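Local coordinates for protein LBCATS-a (Synthetic construct, PDB 5EY5) that probably cleaves indole-3-glycerol phosphate to indole and glyceraldehyde 3-phosphate as the alpha chain of a tryptophan synthase, and binds sn-glycerol-3-phosphate, at residues 1-9 with 89-98; 21-29 with 64-74. All coordinates share one frame; numbering follows the deposited sequence.

Contact 1: residues 1-9 with 89-98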
ATOM      1  N   MET A   1      23.587  57.665 -24.643  1.00 67.60           N
ATOM      2  CA  MET A   1      22.283  57.119 -24.276  1.00 67.73           C
ATOM      3  C   MET A   1      22.140  55.675 -24.749  1.00 64.75           C
ATOM      4  O   MET A   1      22.687  55.299 -25.788  1.00 64.87           O
ATOM      5  CB  MET A   1      21.156  57.977 -24.857  1.00 75.13           C
ATOM      6  CG  MET A   1      21.133  58.004 -26.375  1.00 85.51           C
ATOM      7  SD  MET A   1      19.983  59.201 -27.096  1.00 93.77           S
ATOM      8  CE  MET A   1      18.414  58.599 -26.483  1.00 84.58           C
ATOM      9  N   ASN A   2      21.399  54.872 -23.982  1.00 59.69           N
ATOM     10  CA  ASN A   2      21.182  53.472 -24.334  1.00 50.50           C
ATOM     11  C   ASN A   2      20.688  53.350 -25.774  1.00 47.41           C
ATOM     12  O   ASN A   2      19.894  54.170 -26.249  1.00 39.66           O
ATOM     13  CB  ASN A   2      20.172  52.843 -23.362  1.00 44.17           C
ATOM     14  CG  ASN A   2      20.177  51.312 -23.399  1.00 39.81           C
ATOM     15  OD1 ASN A   2      19.598  50.698 -24.295  1.00 36.63           O
ATOM     16  ND2 ASN A   2      20.817  50.692 -22.398  1.00 47.01           N
ATOM     17  N   ARG A   3      21.190  52.327 -26.480  1.00 42.07           N
ATOM     18  CA  ARG A   3      20.714  52.039 -27.832  1.00 37.46           C
ATOM     19  C   ARG A   3      19.201  51.873 -27.881  1.00 37.62           C
ATOM     20  O   ARG A   3      18.566  52.191 -28.894  1.00 38.87           O
ATOM     21  CB  ARG A   3      21.378  50.770 -28.375  1.00 37.41           C
ATOM     22  CG  ARG A   3      22.841  50.951 -28.744  1.00 41.07           C
ATOM     23  CD  ARG A   3      23.376  49.698 -29.440  1.00 42.92           C
ATOM     24  NE  ARG A   3      24.808  49.790 -29.715  1.00 48.82           N
ATOM     25  CZ  ARG A   3      25.759  49.245 -28.959  1.00 53.71           C
ATOM     26  NH1 ARG A   3      25.441  48.559 -27.870  1.00 53.70           N
ATOM     27  NH2 ARG A   3      27.035  49.388 -29.297  1.00 55.12           N
ATOM     28  N   ILE A   4      18.604  51.322 -26.824  1.00 34.38           N
ATOM     29  CA  ILE A   4      17.151  51.157 -26.824  1.00 28.71           C
ATOM     30  C   ILE A   4      16.469  52.515 -26.884  1.00 38.83           C
ATOM     31  O   ILE A   4      15.567  52.745 -27.699  1.00 39.06           O
ATOM     32  CB  ILE A   4      16.693  50.354 -25.597  1.00 37.51           C
ATOM     33  CG1 ILE A   4      17.202  48.905 -25.680  1.00 34.26           C
ATOM     34  CG2 ILE A   4      15.181  50.377 -25.510  1.00 39.04           C
ATOM     35  CD1 ILE A   4      16.975  48.121 -24.399  1.00 33.34           C
ATOM     36  N   ALA A   5      16.901  53.438 -26.027  1.00 36.11           N
ATOM     37  CA  ALA A   5      16.348  54.788 -26.052  1.00 42.68           C
ATOM     38  C   ALA A   5      16.560  55.444 -27.413  1.00 42.48           C
ATOM     39  O   ALA A   5      15.644  56.066 -27.959  1.00 42.55           O
ATOM     40  CB  ALA A   5      16.967  55.631 -24.938  1.00 43.34           C
ATOM     41  N   GLU A   6      17.766  55.314 -27.978  1.00 49.10           N
ATOM     42  CA  GLU A   6      18.037  55.918 -29.283  1.00 54.25           C
ATOM     43  C   GLU A   6      17.107  55.364 -30.355  1.00 42.45           C
ATOM     44  O   GLU A   6      16.558  56.116 -31.163  1.00 42.33           O
ATOM     45  CB  GLU A   6      19.495  55.694 -29.689  1.00 68.28           C
ATOM     46  CG  GLU A   6      20.500  56.142 -28.657  1.00 81.47           C
ATOM     47  CD  GLU A   6      21.938  56.013 -29.131  1.00 91.36           C
ATOM     48  OE1 GLU A   6      22.215  55.152 -29.998  1.00 93.28           O
ATOM     49  OE2 GLU A   6      22.791  56.781 -28.633  1.00 95.37           O
ATOM     50  N   ALA A   7      16.903  54.047 -30.364  1.00 37.21           N
ATOM     51  CA  ALA A   7      15.997  53.439 -31.330  1.00 34.56           C
ATOM     52  C   ALA A   7      14.574  53.989 -31.214  1.00 34.79           C
ATOM     53  O   ALA A   7      13.945  54.305 -32.228  1.00 37.71           O
ATOM     54  CB  ALA A   7      15.994  51.930 -31.146  1.00 30.70           C
ATOM     55  N   PHE A   8      14.034  54.077 -29.995  1.00 37.51           N
ATOM     56  CA  PHE A   8      12.648  54.525 -29.830  1.00 35.23           C
ATOM     57  C   PHE A   8      12.507  55.995 -30.190  1.00 41.12           C
ATOM     58  O   PHE A   8      11.508  56.400 -30.799  1.00 41.17           O
ATOM     59  CB  PHE A   8      12.162  54.289 -28.397  1.00 30.17           C
ATOM     60  CG  PHE A   8      11.605  52.913 -28.164  1.00 34.78           C
ATOM     61  CD1 PHE A   8      10.393  52.530 -28.731  1.00 41.23           C
ATOM     62  CD2 PHE A   8      12.284  52.007 -27.372  1.00 36.33           C
ATOM     63  CE1 PHE A   8       9.874  51.244 -28.524  1.00 40.72           C
ATOM     64  CE2 PHE A   8      11.777  50.724 -27.160  1.00 38.52           C
ATOM     65  CZ  PHE A   8      10.566  50.347 -27.735  1.00 38.29           C
ATOM     66  N   GLU A   9      13.503  56.804 -29.820  1.00 36.24           N
ATOM     67  CA  GLU A   9      13.487  58.217 -30.173  1.00 39.28           C
ATOM     68  C   GLU A   9      13.506  58.408 -31.685  1.00 44.52           C
ATOM     69  O   GLU A   9      12.790  59.263 -32.220  1.00 45.37           O
ATOM     70  CB  GLU A   9      14.674  58.924 -29.520  1.00 49.81           C
ATOM     71  CG  GLU A   9      14.875  60.385 -29.951  1.00 58.57           C
ATOM     72  CD  GLU A   9      13.789  61.318 -29.430  1.00 69.12           C
ATOM     73  OE1 GLU A   9      12.823  60.819 -28.815  1.00 67.09           O
ATOM     74  OE2 GLU A   9      13.903  62.554 -29.634  1.00 74.64           O
ATOM     75  N   ARG A  89      28.820  42.735 -32.736  1.00 45.28           N
ATOM     76  CA  ARG A  89      29.223  44.127 -32.587  1.00 50.51           C
ATOM     77  C   ARG A  89      30.416  44.478 -33.450  1.00 53.66           C
ATOM     78  O   ARG A  89      30.641  45.661 -33.717  1.00 52.80           O
ATOM     79  CB  ARG A  89      29.541  44.441 -31.124  1.00 52.87           C
ATOM     80  CG  ARG A  89      28.333  44.404 -30.210  1.00 49.38           C
ATOM     81  CD  ARG A  89      27.232  45.306 -30.730  1.00 48.73           C
ATOM     82  NE  ARG A  89      26.064  45.338 -29.843  1.00 45.15           N
ATOM     83  CZ  ARG A  89      24.864  45.762 -30.230  1.00 41.45           C
ATOM     84  NH1 ARG A  89      24.691  46.154 -31.489  1.00 43.22           N
ATOM     85  NH2 ARG A  89      23.836  45.778 -29.380  1.00 33.03           N
ATOM     86  N   GLU A  90      31.199  43.491 -33.884  1.00 59.44           N
ATOM     87  CA  GLU A  90      32.308  43.807 -34.772  1.00 64.55           C
ATOM     88  C   GLU A  90      31.814  44.541 -36.008  1.00 60.58           C
ATOM     89  O   GLU A  90      32.461  45.480 -36.478  1.00 63.08           O
ATOM     90  CB  GLU A  90      33.061  42.535 -35.158  1.00 73.69           C
ATOM     91  CG  GLU A  90      33.939  41.990 -34.041  1.00 87.43           C
ATOM     92  CD  GLU A  90      34.832  40.852 -34.501  1.00102.35           C
ATOM     93  OE1 GLU A  90      34.378  40.037 -35.333  1.00105.28           O
ATOM     94  OE2 GLU A  90      35.993  40.777 -34.037  1.00109.22           O
ATOM     95  N   LYS A  91      30.648  44.151 -36.529  1.00 58.53           N
ATOM     96  CA  LYS A  91      30.142  44.712 -37.775  1.00 62.15           C
ATOM     97  C   LYS A  91      28.858  45.515 -37.623  1.00 61.68           C
ATOM     98  O   LYS A  91      28.537  46.297 -38.521  1.00 68.34           O
ATOM     99  CB  LYS A  91      29.915  43.595 -38.807  1.00 64.70           C
ATOM    100  CG  LYS A  91      29.474  44.075 -40.184  1.00 73.68           C
ATOM    101  CD  LYS A  91      30.560  44.879 -40.892  1.00 77.34           C
ATOM    102  CE  LYS A  91      30.104  45.343 -42.272  1.00 76.67           C
ATOM    103  NZ  LYS A  91      31.224  45.853 -43.114  1.00 74.75           N
ATOM    104  N   ASN A  92      28.122  45.361 -36.522  1.00 55.82           N
ATOM    105  CA  ASN A  92      26.878  46.103 -36.313  1.00 58.62           C
ATOM    106  C   ASN A  92      26.835  46.647 -34.887  1.00 59.60           C
ATOM    107  O   ASN A  92      26.451  45.936 -33.947  1.00 54.41           O
ATOM    108  CB  ASN A  92      25.664  45.228 -36.604  1.00 61.54           C
ATOM    109  CG  ASN A  92      24.373  46.012 -36.577  1.00 65.84           C
ATOM    110  OD1 ASN A  92      24.248  46.999 -35.849  1.00 64.59           O
ATOM    111  ND2 ASN A  92      23.404  45.587 -37.381  1.00 70.41           N
ATOM    112  N   THR A  93      27.198  47.922 -34.738  1.00 64.05           N
ATOM    113  CA  THR A  93      27.157  48.625 -33.461  1.00 61.76           C
ATOM    114  C   THR A  93      25.835  49.344 -33.222  1.00 59.14           C
ATOM    115  O   THR A  93      25.668  49.976 -32.173  1.00 54.95           O
ATOM    116  CB  THR A  93      28.299  49.642 -33.389  1.00 65.25           C
ATOM    117  OG1 THR A  93      27.895  50.864 -34.025  1.00 65.86           O
ATOM    118  CG2 THR A  93      29.518  49.105 -34.108  1.00 72.27           C
ATOM    119  N   ASP A  94      24.899  49.270 -34.167  1.00 53.07           N
ATOM    120  CA  ASP A  94      23.663  50.036 -34.102  1.00 52.80           C
ATOM    121  C   ASP A  94      22.531  49.276 -33.410  1.00 52.64           C
ATOM    122  O   ASP A  94      21.859  49.830 -32.534  1.00 55.33           O
ATOM    123  CB  ASP A  94      23.232  50.444 -35.518  1.00 59.74           C
ATOM    124  CG  ASP A  94      24.379  51.012 -36.340  1.00 71.87           C
ATOM    125  OD1 ASP A  94      24.660  52.222 -36.220  1.00 72.92           O
ATOM    126  OD2 ASP A  94      24.998  50.247 -37.110  1.00 80.10           O
ATOM    127  N   VAL A  95      22.310  48.016 -33.782  1.00 49.35           N
ATOM    128  CA  VAL A  95      21.056  47.330 -33.428  1.00 45.89           C
ATOM    129  C   VAL A  95      21.002  47.092 -31.924  1.00 40.00           C
ATOM    130  O   VAL A  95      21.944  46.507 -31.358  1.00 37.64           O
ATOM    131  CB  VAL A  95      20.937  46.011 -34.183  1.00 44.89           C
ATOM    132  CG1 VAL A  95      22.043  45.061 -33.751  1.00 46.30           C
ATOM    133  CG2 VAL A  95      19.573  45.393 -33.919  1.00 40.28           C
ATOM    134  N   PRO A  96      19.928  47.492 -31.239  1.00 36.20           N
ATOM    135  CA  PRO A  96      19.814  47.177 -29.813  1.00 30.62           C
ATOM    136  C   PRO A  96      19.574  45.689 -29.618  1.00 30.48           C
ATOM    137  O   PRO A  96      18.764  45.072 -30.317  1.00 31.58           O
ATOM    138  CB  PRO A  96      18.614  48.016 -29.348  1.00 30.95           C
ATOM    139  CG  PRO A  96      18.473  49.091 -30.402  1.00 34.09           C
ATOM    140  CD  PRO A  96      18.893  48.442 -31.681  1.00 37.04           C
ATOM    141  N   ILE A  97      20.298  45.116 -28.667  1.00 32.79           N
ATOM    142  CA  ILE A  97      20.199  43.701 -28.322  1.00 30.77           C
ATOM    143  C   ILE A  97      19.720  43.613 -26.882  1.00 28.90           C
ATOM    144  O   ILE A  97      20.265  44.293 -26.003  1.00 32.06           O
ATOM    145  CB  ILE A  97      21.549  42.978 -28.497  1.00 32.09           C
ATOM    146  CG1 ILE A  97      21.960  42.972 -29.963  1.00 30.51           C
ATOM    147  CG2 ILE A  97      21.483  41.531 -27.950  1.00 30.82           C
ATOM    148  CD1 ILE A  97      21.096  42.073 -30.812  1.00 33.79           C
ATOM    149  N   VAL A  98      18.688  42.804 -26.655  1.00 26.15           N
ATOM    150  CA  VAL A  98      18.147  42.531 -25.327  1.00 25.47           C
ATOM    151  C   VAL A  98      18.297  41.042 -25.060  1.00 27.05           C
ATOM    152  O   VAL A  98      17.935  40.220 -25.913  1.00 31.80           O
ATOM    153  CB  VAL A  98      16.671  42.954 -25.216  1.00 29.53           C
ATOM    154  CG1 VAL A  98      16.080  42.524 -23.859  1.00 28.19           C
ATOM    155  CG2 VAL A  98      16.547  44.462 -25.403  1.00 28.32           C
TER

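Contact 2: residues 21-29 with 64-74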
ATOM      1  N   PRO A  21      11.600  41.422 -32.807  1.00 32.56           N
ATOM      2  CA  PRO A  21      11.560  39.956 -32.867  1.00 27.64           C
ATOM      3  C   PRO A  21      12.282  39.328 -31.683  1.00 32.74           C
ATOM      4  O   PRO A  21      13.273  39.866 -31.176  1.00 31.24           O
ATOM      5  CB  PRO A  21      12.266  39.626 -34.193  1.00 34.64           C
ATOM      6  CG  PRO A  21      13.106  40.818 -34.508  1.00 36.85           C
ATOM      7  CD  PRO A  21      12.388  42.009 -33.914  1.00 36.83           C
ATOM      8  N   PHE A  22      11.767  38.180 -31.238  1.00 31.81           N
ATOM      9  CA  PHE A  22      12.458  37.328 -30.271  1.00 31.18           C
ATOM     10  C   PHE A  22      12.863  36.018 -30.937  1.00 26.55           C
ATOM     11  O   PHE A  22      12.015  35.345 -31.530  1.00 32.48           O
ATOM     12  CB  PHE A  22      11.558  37.022 -29.067  1.00 33.97           C
ATOM     13  CG  PHE A  22      12.051  35.874 -28.225  1.00 34.17           C
ATOM     14  CD1 PHE A  22      12.791  36.110 -27.083  1.00 34.99           C
ATOM     15  CD2 PHE A  22      11.783  34.556 -28.584  1.00 29.82           C
ATOM     16  CE1 PHE A  22      13.252  35.055 -26.308  1.00 37.54           C
ATOM     17  CE2 PHE A  22      12.248  33.516 -27.836  1.00 35.37           C
ATOM     18  CZ  PHE A  22      12.981  33.752 -26.691  1.00 38.37           C
ATOM     19  N   ILE A  23      14.143  35.635 -30.817  1.00 28.70           N
ATOM     20  CA  ILE A  23      14.557  34.265 -31.098  1.00 35.27           C
ATOM     21  C   ILE A  23      15.342  33.719 -29.914  1.00 25.05           C
ATOM     22  O   ILE A  23      15.947  34.462 -29.142  1.00 30.26           O
ATOM     23  CB  ILE A  23      15.413  34.128 -32.380  1.00 32.27           C
ATOM     24  CG1 ILE A  23      16.665  35.008 -32.271  1.00 29.02           C
ATOM     25  CG2 ILE A  23      14.573  34.417 -33.621  1.00 29.01           C
ATOM     26  CD1 ILE A  23      17.622  34.815 -33.422  1.00 35.43           C
ATOM     27  N   THR A  24      15.341  32.394 -29.792  1.00 28.95           N
ATOM     28  CA  THR A  24      16.175  31.727 -28.797  1.00 31.58           C
ATOM     29  C   THR A  24      17.602  31.622 -29.316  1.00 29.62           C
ATOM     30  O   THR A  24      17.831  31.106 -30.409  1.00 34.93           O
ATOM     31  CB  THR A  24      15.625  30.333 -28.482  1.00 32.50           C
ATOM     32  OG1 THR A  24      14.346  30.447 -27.848  1.00 37.35           O
ATOM     33  CG2 THR A  24      16.591  29.552 -27.561  1.00 29.89           C
ATOM     34  N   ALA A  25      18.568  32.078 -28.524  1.00 28.35           N
ATOM     35  CA  ALA A  25      19.959  31.974 -28.946  1.00 23.39           C
ATOM     36  C   ALA A  25      20.429  30.522 -28.911  1.00 30.00           C
ATOM     37  O   ALA A  25      20.221  29.813 -27.914  1.00 29.34           O
ATOM     38  CB  ALA A  25      20.863  32.836 -28.060  1.00 25.64           C
ATOM     39  N   GLY A  26      21.095  30.089 -29.988  1.00 29.41           N
ATOM     40  CA  GLY A  26      21.584  28.727 -30.089  1.00 28.22           C
ATOM     41  C   GLY A  26      20.593  27.730 -30.645  1.00 29.14           C
ATOM     42  O   GLY A  26      20.867  26.526 -30.615  1.00 31.35           O
ATOM     43  N   ASP A  27      19.455  28.185 -31.143  1.00 30.28           N
ATOM     44  CA  ASP A  27      18.486  27.294 -31.771  1.00 37.83           C
ATOM     45  C   ASP A  27      18.370  27.614 -33.255  1.00 41.97           C
ATOM     46  O   ASP A  27      17.867  28.678 -33.608  1.00 41.43           O
ATOM     47  CB  ASP A  27      17.118  27.438 -31.115  1.00 39.00           C
ATOM     48  CG  ASP A  27      16.011  26.830 -31.946  1.00 46.74           C
ATOM     49  OD1 ASP A  27      16.192  25.686 -32.420  1.00 49.27           O
ATOM     50  OD2 ASP A  27      14.966  27.504 -32.134  1.00 47.77           O
ATOM     51  N   PRO A  28      18.811  26.696 -34.132  1.00 40.63           N
ATOM     52  CA  PRO A  28      19.368  25.365 -33.877  1.00 33.50           C
ATOM     53  C   PRO A  28      20.845  25.358 -33.452  1.00 33.35           C
ATOM     54  O   PRO A  28      21.309  24.351 -32.918  1.00 34.84           O
ATOM     55  CB  PRO A  28      19.212  24.676 -35.231  1.00 40.79           C
ATOM     56  CG  PRO A  28      19.392  25.780 -36.200  1.00 37.86           C
ATOM     57  CD  PRO A  28      18.725  26.975 -35.579  1.00 38.23           C
ATOM     58  N   ASP A  29      21.572  26.446 -33.696  1.00 34.45           N
ATOM     59  CA  ASP A  29      22.930  26.586 -33.180  1.00 35.85           C
ATOM     60  C   ASP A  29      23.302  28.054 -33.287  1.00 35.25           C
ATOM     61  O   ASP A  29      22.593  28.839 -33.918  1.00 32.83           O
ATOM     62  CB  ASP A  29      23.924  25.688 -33.926  1.00 47.18           C
ATOM     63  CG  ASP A  29      23.980  25.983 -35.418  1.00 53.45           C
ATOM     64  OD1 ASP A  29      23.869  27.161 -35.798  1.00 63.66           O
ATOM     65  OD2 ASP A  29      24.133  25.032 -36.210  1.00 57.94           O
ATOM     66  N   ILE A  64       8.580  27.850 -27.368  1.00 28.52           N
ATOM     67  CA  ILE A  64       9.850  28.362 -26.886  1.00 32.22           C
ATOM     68  C   ILE A  64      10.491  27.403 -25.887  1.00 36.80           C
ATOM     69  O   ILE A  64      11.717  27.402 -25.739  1.00 32.88           O
ATOM     70  CB  ILE A  64       9.625  29.778 -26.331  1.00 34.54           C
ATOM     71  CG1 ILE A  64       9.324  30.697 -27.525  1.00 42.91           C
ATOM     72  CG2 ILE A  64      10.851  30.275 -25.539  1.00 36.13           C
ATOM     73  CD1 ILE A  64       8.912  32.085 -27.172  1.00 41.32           C
ATOM     74  N   GLN A  65       9.688  26.577 -25.199  1.00 44.39           N
ATOM     75  CA  GLN A  65      10.232  25.480 -24.396  1.00 39.97           C
ATOM     76  C   GLN A  65      11.088  24.564 -25.253  1.00 33.25           C
ATOM     77  O   GLN A  65      12.176  24.145 -24.843  1.00 32.88           O
ATOM     78  CB  GLN A  65       9.101  24.645 -23.766  1.00 35.65           C
ATOM     79  CG  GLN A  65       8.277  25.291 -22.654  1.00 40.05           C
ATOM     80  CD  GLN A  65       7.024  24.477 -22.344  1.00 46.96           C
ATOM     81  OE1 GLN A  65       7.021  23.248 -22.472  1.00 46.87           O
ATOM     82  NE2 GLN A  65       5.945  25.161 -21.958  1.00 43.28           N
ATOM     83  N   ARG A  66      10.560  24.175 -26.418  1.00 30.89           N
ATOM     84  CA  ARG A  66      11.281  23.290 -27.330  1.00 35.88           C
ATOM     85  C   ARG A  66      12.515  23.960 -27.905  1.00 29.92           C
ATOM     86  O   ARG A  66      13.536  23.303 -28.106  1.00 30.92           O
ATOM     87  CB  ARG A  66      10.372  22.827 -28.473  1.00 33.87           C
ATOM     88  CG  ARG A  66       9.173  22.025 -28.003  1.00 42.39           C
ATOM     89  CD  ARG A  66       8.417  21.362 -29.145  1.00 35.91           C
ATOM     90  NE  ARG A  66       7.835  22.309 -30.087  1.00 41.28           N
ATOM     91  CZ  ARG A  66       6.620  22.833 -29.961  1.00 45.73           C
ATOM     92  NH1 ARG A  66       5.870  22.514 -28.915  1.00 43.90           N
ATOM     93  NH2 ARG A  66       6.160  23.685 -30.873  1.00 43.98           N
ATOM     94  N   ALA A  67      12.426  25.253 -28.239  1.00 32.17           N
ATOM     95  CA  ALA A  67      13.616  25.953 -28.717  1.00 29.88           C
ATOM     96  C   ALA A  67      14.706  25.969 -27.646  1.00 24.64           C
ATOM     97  O   ALA A  67      15.880  25.745 -27.951  1.00 29.31           O
ATOM     98  CB  ALA A  67      13.252  27.374 -29.156  1.00 27.25           C
ATOM     99  N   SER A  68      14.331  26.222 -26.382  1.00 25.17           N
ATOM    100  CA  SER A  68      15.300  26.228 -25.281  1.00 23.99           C
ATOM    101  C   SER A  68      15.957  24.872 -25.102  1.00 24.49           C
ATOM    102  O   SER A  68      17.167  24.782 -24.850  1.00 26.19           O
ATOM    103  CB  SER A  68      14.625  26.637 -23.965  1.00 33.98           C
ATOM    104  OG  SER A  68      14.260  28.006 -23.948  1.00 43.93           O
ATOM    105  N   GLN A  69      15.168  23.795 -25.185  1.00 25.11           N
ATOM    106  CA  GLN A  69      15.757  22.476 -25.039  1.00 23.69           C
ATOM    107  C   GLN A  69      16.719  22.185 -26.192  1.00 24.26           C
ATOM    108  O   GLN A  69      17.752  21.539 -26.001  1.00 29.36           O
ATOM    109  CB  GLN A  69      14.660  21.412 -24.978  1.00 32.88           C
ATOM    110  CG  GLN A  69      14.047  21.206 -23.587  1.00 53.45           C
ATOM    111  CD  GLN A  69      15.004  20.539 -22.600  1.00 68.94           C
ATOM    112  OE1 GLN A  69      15.170  19.314 -22.604  1.00 78.10           O
ATOM    113  NE2 GLN A  69      15.628  21.345 -21.741  1.00 68.62           N
ATOM    114  N   ARG A  70      16.347  22.578 -27.406  1.00 27.94           N
ATOM    115  CA  ARG A  70      17.250  22.411 -28.541  1.00 34.12           C
ATOM    116  C   ARG A  70      18.521  23.236 -28.347  1.00 31.74           C
ATOM    117  O   ARG A  70      19.639  22.744 -28.554  1.00 33.91           O
ATOM    118  CB  ARG A  70      16.537  22.821 -29.830  1.00 33.32           C
ATOM    119  CG  ARG A  70      15.413  21.861 -30.249  1.00 38.28           C
ATOM    120  CD  ARG A  70      15.057  22.109 -31.697  1.00 40.08           C
ATOM    121  NE  ARG A  70      14.628  23.492 -31.888  1.00 36.18           N
ATOM    122  CZ  ARG A  70      13.369  23.895 -31.779  1.00 38.69           C
ATOM    123  NH1 ARG A  70      12.419  23.012 -31.474  1.00 42.86           N
ATOM    124  NH2 ARG A  70      13.061  25.171 -31.980  1.00 37.99           N
ATOM    125  N   ALA A  71      18.363  24.502 -27.959  1.00 25.63           N
ATOM    126  CA  ALA A  71      19.516  25.378 -27.765  1.00 29.26           C
ATOM    127  C   ALA A  71      20.436  24.842 -26.675  1.00 29.42           C
ATOM    128  O   ALA A  71      21.662  24.916 -26.790  1.00 33.18           O
ATOM    129  CB  ALA A  71      19.036  26.797 -27.443  1.00 27.06           C
ATOM    130  N   LEU A  72      19.871  24.266 -25.618  1.00 28.68           N
ATOM    131  CA  LEU A  72      20.720  23.725 -24.557  1.00 33.39           C
ATOM    132  C   LEU A  72      21.432  22.457 -25.003  1.00 34.95           C
ATOM    133  O   LEU A  72      22.576  22.210 -24.611  1.00 32.09           O
ATOM    134  CB  LEU A  72      19.895  23.455 -23.302  1.00 33.43           C
ATOM    135  CG  LEU A  72      19.633  24.678 -22.414  1.00 30.59           C
ATOM    136  CD1 LEU A  72      18.859  24.250 -21.160  1.00 30.91           C
ATOM    137  CD2 LEU A  72      20.945  25.378 -22.037  1.00 28.86           C
ATOM    138  N   ALA A  73      20.775  21.621 -25.806  1.00 29.66           N
ATOM    139  CA  ALA A  73      21.481  20.423 -26.252  1.00 28.51           C
ATOM    140  C   ALA A  73      22.572  20.770 -27.257  1.00 31.35           C
ATOM    141  O   ALA A  73      23.550  20.024 -27.379  1.00 39.05           O
ATOM    142  CB  ALA A  73      20.505  19.407 -26.850  1.00 34.91           C
ATOM    143  N   SER A  74      22.436  21.894 -27.975  1.00 32.66           N
ATOM    144  CA  SER A  74      23.497  22.358 -28.870  1.00 39.62           C
ATOM    145  C   SER A  74      24.622  23.072 -28.121  1.00 44.70           C
ATOM    146  O   SER A  74      25.506  23.647 -28.765  1.00 49.96           O
ATOM    147  CB  SER A  74      22.927  23.283 -29.959  1.00 39.12           C
ATOM    148  OG  SER A  74      22.700  24.593 -29.451  1.00 46.41           O
TER
HETATM  149  O   HOH W   1      14.603  30.531 -25.257  1.00 40.99           O

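Contact 1: residues 1-9 with 89-98
The guanidinium of Arg3 lies flat on that of Arg89, their centres 3.8 Å apart and their planes only 20° from parallel. The stack is offset: Arg89 CZ lies over the rim of one Arg3 face and Arg3 NH1 over the rim of one Arg89 face, and the two side chains run past each other in opposite directions. Their edges serve different carbonyls. Arg3 NE donates to Thr93 O at 2.6 Å, a short but bent bond (139° at the hydrogen) that meets the oxygen from above its carbonyl plane; NH2 adds a weak bond to the same atom. Arg89 instead braces its own segment, NH1 and NH2 both gripping Val95 O end-on and NH1 also reaching Asn92 O at 3.0 Å, with these acceptors close to the guanidinium plane. The loop is further fixed by Asn92 OD1, which accepts from Asp94 N, an Asx turn, and also from Val95 N, which makes it an Asx motif.

Extended from CG to NE (chi2 -173°), the Arg3 chain spans the gap from the first turn of helix 3-14, passing the Pro96 ring. That ring is the centre of the apolar packing: its CG sits 3.8 Å from Ala7 CB, and its CB lies 4.0 Å from Ile4 CG1. Deeper, Ile4 CD1 meets Val98 CG2 at 3.8 Å, with the side chains crossing at about a right angle. The helix thus packs against the start of strand 97-100, at the N-terminal end of the TIM barrel.

Asp124 makes salt bridges to both arginines, OD2 to Arg3 NH1 and OD1 to Arg89 NH2, while Gly122 O takes a further bond from Arg89 NH2. The shared negative charge of this one carboxylate probably balances the stacked pair and helps keep the two flat groups together.

Contact 2: residues 21-29 with 64-74
This is a buried strand-end, turn and helix contact at the C-terminal end of the TIM barrel, where sn-glycerol-3-phosphate binds: the end of strand 18-24 and its following turn pack against helix 62-73, an additional helix inserted between strand 48-51 and helix 78-91. The segment axes approach to 8.9 Å at 45°, close enough for direct side-chain packing. Ile64, which lines the ligand pocket, brings its CD1 obliquely to the Phe22 ring, 3.7 Å from CE2.

Small residues let the turn come close. Residues 24-27 form a type II turn with Gly26 in its third position, and a CB there would press against the carbonyl O of Ala25 and come close to Ala71 CB. Instead the backbone settles on the helix, Gly26 O receiving a CA-H...O contact from Ala71. Ala25 O, 3.3 Å from Ala71 CB, is buried with no polar partner in the model. Ser74 OG lies within hydrogen-bonding reach of both Gly26 O and Ala71 O.

The polar lock is a side-on salt bridge. With CG anti to the backbone N (chi1 165°), Asp27 presents both oxygens to Arg70: NE meets OD1 at 2.7 Å and NH2 meets OD2 at 3.0 Å, both nearly straight. The acceptors lie near the guanidinium plane, yet the carboxylate is approached from above its own plane, the two groups being 48° apart. Arg70 also lays one face over Arg66 O and Ala67 CA. A leucine here, lacking both donors, would probably leave the buried Asp27 carboxylate without its charge partner and the turn less firmly tied to the helix.

Farther round the helix, Gln65, Gln69 and Leu72 pack on another protein chain. Between the segments, a water bridges Thr24 OG1, at 2.6 Å, and Ser68 OG.

Contacts 1 and 2 lie at different ends of one parallel eight-stranded barrel, their centres 23 Å apart and their nearest atoms about 7 Å apart without touching. The chain visits them in the order 1-9, 21-29, 64-74, 89-98, so contact 2 falls wholly between the two halves of contact 1. Helix 3-14 leads directly into strand 18-24, and helix 62-73 into helix 78-91. Contact 1 joins the N-terminal helix to the entry of strand 97-100; contact 2 fits an inserted helix over the exit of strand 18-24. Contact 1 thus helps cover the N-terminal end of the barrel, and contact 2 supplies Ile64, about 3 Å from sn-glycerol-3-phosphate, to the pocket at the C-terminal end.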